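Local coordinates for putative phosphinothricin n-acetyltransferase (Acinetobacter baylyi, PDB 2JLM), which probably transfers the acetyl group of acetyl-CoA to L-methionine sulfone and L-methionine sulfoximine, at residues D[114-119]-D[169-174]. Residues are numbered along the deposited sequence; the frame is centred on the assembly and turned at random.
Sequences ELIKRA and YQLTLD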
loop_
_atom_site.group_PDB
_atom_site.type_symbol
_atom_site.label_atom_id
_atom_site.label_comp_id
_atom_site.label_asym_id
_atom_site.label_seq_id
_atom_site.Cartn_x
_atom_site.Cartn_y
_atom_site.Cartn_z
ATOM N N GLU D 114 -15.968 -11.984 6.447
ATOM C CA GLU D 114 -14.584 -11.595 6.228
ATOM C C GLU D 114 -14.530 -10.229 5.511
ATOM O O GLU D 114 -13.734 -9.360 5.871
ATOM C CB GLU D 114 -13.850 -12.702 5.457
ATOM C CG GLU D 114 -12.321 -12.609 5.469
ATOM C CD GLU D 114 -11.685 -12.996 6.808
ATOM O OE1 GLU D 114 -12.410 -13.392 7.751
ATOM O OE2 GLU D 114 -10.442 -12.901 6.915
ATOM N N LEU D 115 -15.405 -10.022 4.530
ATOM C CA LEU D 115 -15.474 -8.734 3.826
ATOM C C LEU D 115 -15.811 -7.582 4.764
ATOM O O LEU D 115 -15.267 -6.491 4.635
ATOM C CB LEU D 115 -16.514 -8.778 2.711
ATOM C CG LEU D 115 -16.357 -7.662 1.683
ATOM C CD1 LEU D 115 -15.026 -7.836 0.961
ATOM C CD2 LEU D 115 -17.512 -7.671 0.706
ATOM N N ILE D 116 -16.710 -7.825 5.708
ATOM C CA ILE D 116 -17.107 -6.784 6.649
ATOM C C ILE D 116 -15.949 -6.414 7.572
ATOM O O ILE D 116 -15.724 -5.229 7.875
ATOM C CB ILE D 116 -18.331 -7.224 7.452
ATOM C CG1 ILE D 116 -19.538 -7.353 6.517
ATOM C CG2 ILE D 116 -18.632 -6.249 8.592
ATOM C CD1 ILE D 116 -20.780 -7.924 7.200
ATOM N N LYS D 117 -15.210 -7.431 8.010
ATOM C CA LYS D 117 -13.996 -7.205 8.789
ATOM C C LYS D 117 -13.044 -6.322 7.995
ATOM O O LYS D 117 -12.482 -5.375 8.530
ATOM C CB LYS D 117 -13.326 -8.534 9.159
ATOM C CG LYS D 117 -13.933 -9.208 10.397
ATOM C CD LYS D 117 -13.289 -10.567 10.684
ATOM N N ARG D 118 -12.894 -6.618 6.704
ATOM C CA ARG D 118 -12.033 -5.823 5.838
ATOM C C ARG D 118 -12.517 -4.370 5.706
ATOM O O ARG D 118 -11.702 -3.447 5.638
ATOM C CB ARG D 118 -11.921 -6.469 4.452
ATOM C CG ARG D 118 -10.757 -5.941 3.612
ATOM C CD ARG D 118 -9.409 -6.358 4.207
ATOM N NE ARG D 118 -9.312 -7.813 4.275
ATOM C CZ ARG D 118 -8.859 -8.576 3.284
ATOM N NH1 ARG D 118 -8.817 -9.895 3.420
ATOM N NH2 ARG D 118 -8.436 -8.021 2.156
ATOM N N ALA D 119 -13.836 -4.176 5.661
ATOM C CA ALA D 119 -14.424 -2.840 5.553
ATOM C C ALA D 119 -14.056 -1.998 6.767
ATOM O O ALA D 119 -13.675 -0.832 6.635
ATOM C CB ALA D 119 -15.968 -2.914 5.403
ATOM N N TYR D 169 -29.891 -2.743 0.646
ATOM C CA TYR D 169 -29.595 -3.013 2.042
ATOM C C TYR D 169 -28.255 -2.360 2.393
ATOM O O TYR D 169 -27.305 -2.368 1.599
ATOM C CB TYR D 169 -29.606 -4.529 2.311
ATOM C CG TYR D 169 -31.018 -5.087 2.326
ATOM C CD1 TYR D 169 -31.690 -5.352 1.144
ATOM C CD2 TYR D 169 -31.698 -5.295 3.525
ATOM C CE1 TYR D 169 -33.000 -5.835 1.145
ATOM C CE2 TYR D 169 -33.003 -5.780 3.539
ATOM C CZ TYR D 169 -33.645 -6.048 2.345
ATOM O OH TYR D 169 -34.939 -6.522 2.345
ATOM N N GLN D 170 -28.181 -1.770 3.574
ATOM C CA GLN D 170 -26.956 -1.088 3.961
ATOM C C GLN D 170 -26.542 -1.481 5.366
ATOM O O GLN D 170 -27.381 -1.787 6.228
ATOM C CB GLN D 170 -27.142 0.431 3.889
ATOM C CG GLN D 170 -27.850 1.008 5.136
ATOM C CD GLN D 170 -27.950 2.506 5.086
ATOM O OE1 GLN D 170 -28.864 3.062 4.471
ATOM N NE2 GLN D 170 -27.002 3.179 5.729
ATOM N N LEU D 171 -25.236 -1.470 5.595
ATOM C CA LEU D 171 -24.697 -1.724 6.916
ATOM C C LEU D 171 -23.848 -0.518 7.289
ATOM O O LEU D 171 -22.911 -0.172 6.569
ATOM C CB LEU D 171 -23.839 -2.987 6.886
ATOM C CG LEU D 171 -22.973 -3.266 8.114
ATOM C CD1 LEU D 171 -23.858 -3.681 9.282
ATOM C CD2 LEU D 171 -21.938 -4.342 7.799
ATOM N N THR D 172 -24.168 0.123 8.406
ATOM C CA THR D 172 -23.406 1.296 8.835
ATOM C C THR D 172 -22.373 0.921 9.895
ATOM O O THR D 172 -22.695 0.310 10.904
ATOM C CB THR D 172 -24.327 2.431 9.337
ATOM O OG1 THR D 172 -25.355 2.667 8.369
ATOM C CG2 THR D 172 -23.534 3.723 9.538
ATOM N N LEU D 173 -21.119 1.263 9.631
ATOM C CA LEU D 173 -20.023 0.895 10.511
ATOM C C LEU D 173 -19.689 2.047 11.445
ATOM O O LEU D 173 -20.123 3.182 11.222
ATOM C CB LEU D 173 -18.787 0.512 9.689
ATOM C CG LEU D 173 -18.967 -0.621 8.667
ATOM C CD1 LEU D 173 -17.660 -0.914 7.929
ATOM C CD2 LEU D 173 -19.499 -1.883 9.334
ATOM N N ASP D 174 -18.916 1.752 12.489
ATOM C CA ASP D 174 -18.448 2.765 13.438
ATOM C C ASP D 174 -17.302 3.593 12.859
ATOM O O ASP D 174 -17.061 4.717 13.289
ATOM C CB ASP D 174 -18.012 2.109 14.748
ATOM C CG ASP D 174 -19.189 1.671 15.592
ATOM O OD1 ASP D 174 -20.171 2.443 15.680
ATOM O OD2 ASP D 174 -19.138 0.563 16.169
#
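Ile116 and Ala119 meet Leu171 and Leu173 mainly through aliphatic carbons, with no ring, side-chain amide or carboxylate lying between them. The flat amide of Gln170 lies off the contact, on strand 162-172; its NE2 donates to Thr172 OG1 at 3.2 Å, with the hydroxyl oxygen tilted 24° out of the amide plane. NE2 also bonds Gln154 O of a second subunit, while OE1 is taken up by Ser150. In the GNAT fold, helix 107-121 forms the beta-alpha-beta crossover between parallel strands 91-98 and 126-132, and here its C-terminal half leans over the end of strand 162-172, the antiparallel neighbour of 126-132. Met127 of strand 126-132, whose backbone is hydrogen-bonded to Leu171, touches both Ile116 and Ala119. Ile116 and Leu171 cross at about a right angle. Leu171 points its CB to the helix and, with CG anti to the backbone N (chi1 169°), sends CD2 against the isoleucine, 3.8 Å from Ile116 CD1 and 3.9 Å from Ile116 CG2. One methyl thus sits against both branches of Ile116, and Phe147 packs on the same leucine. Two residues after Leu171, just past the strand end, Leu173 sets its side chain beside the first pair: Leu173 CD2 lies 3.8 Å from Leu171 CD2. With CD1 anti to CA (chi2 -179°), the other methyl reaches the helix one turn along from Ile116, where Leu173 CD1 stops 3.6 Å from Ala119 CB and 3.9 Å from Ala119 C.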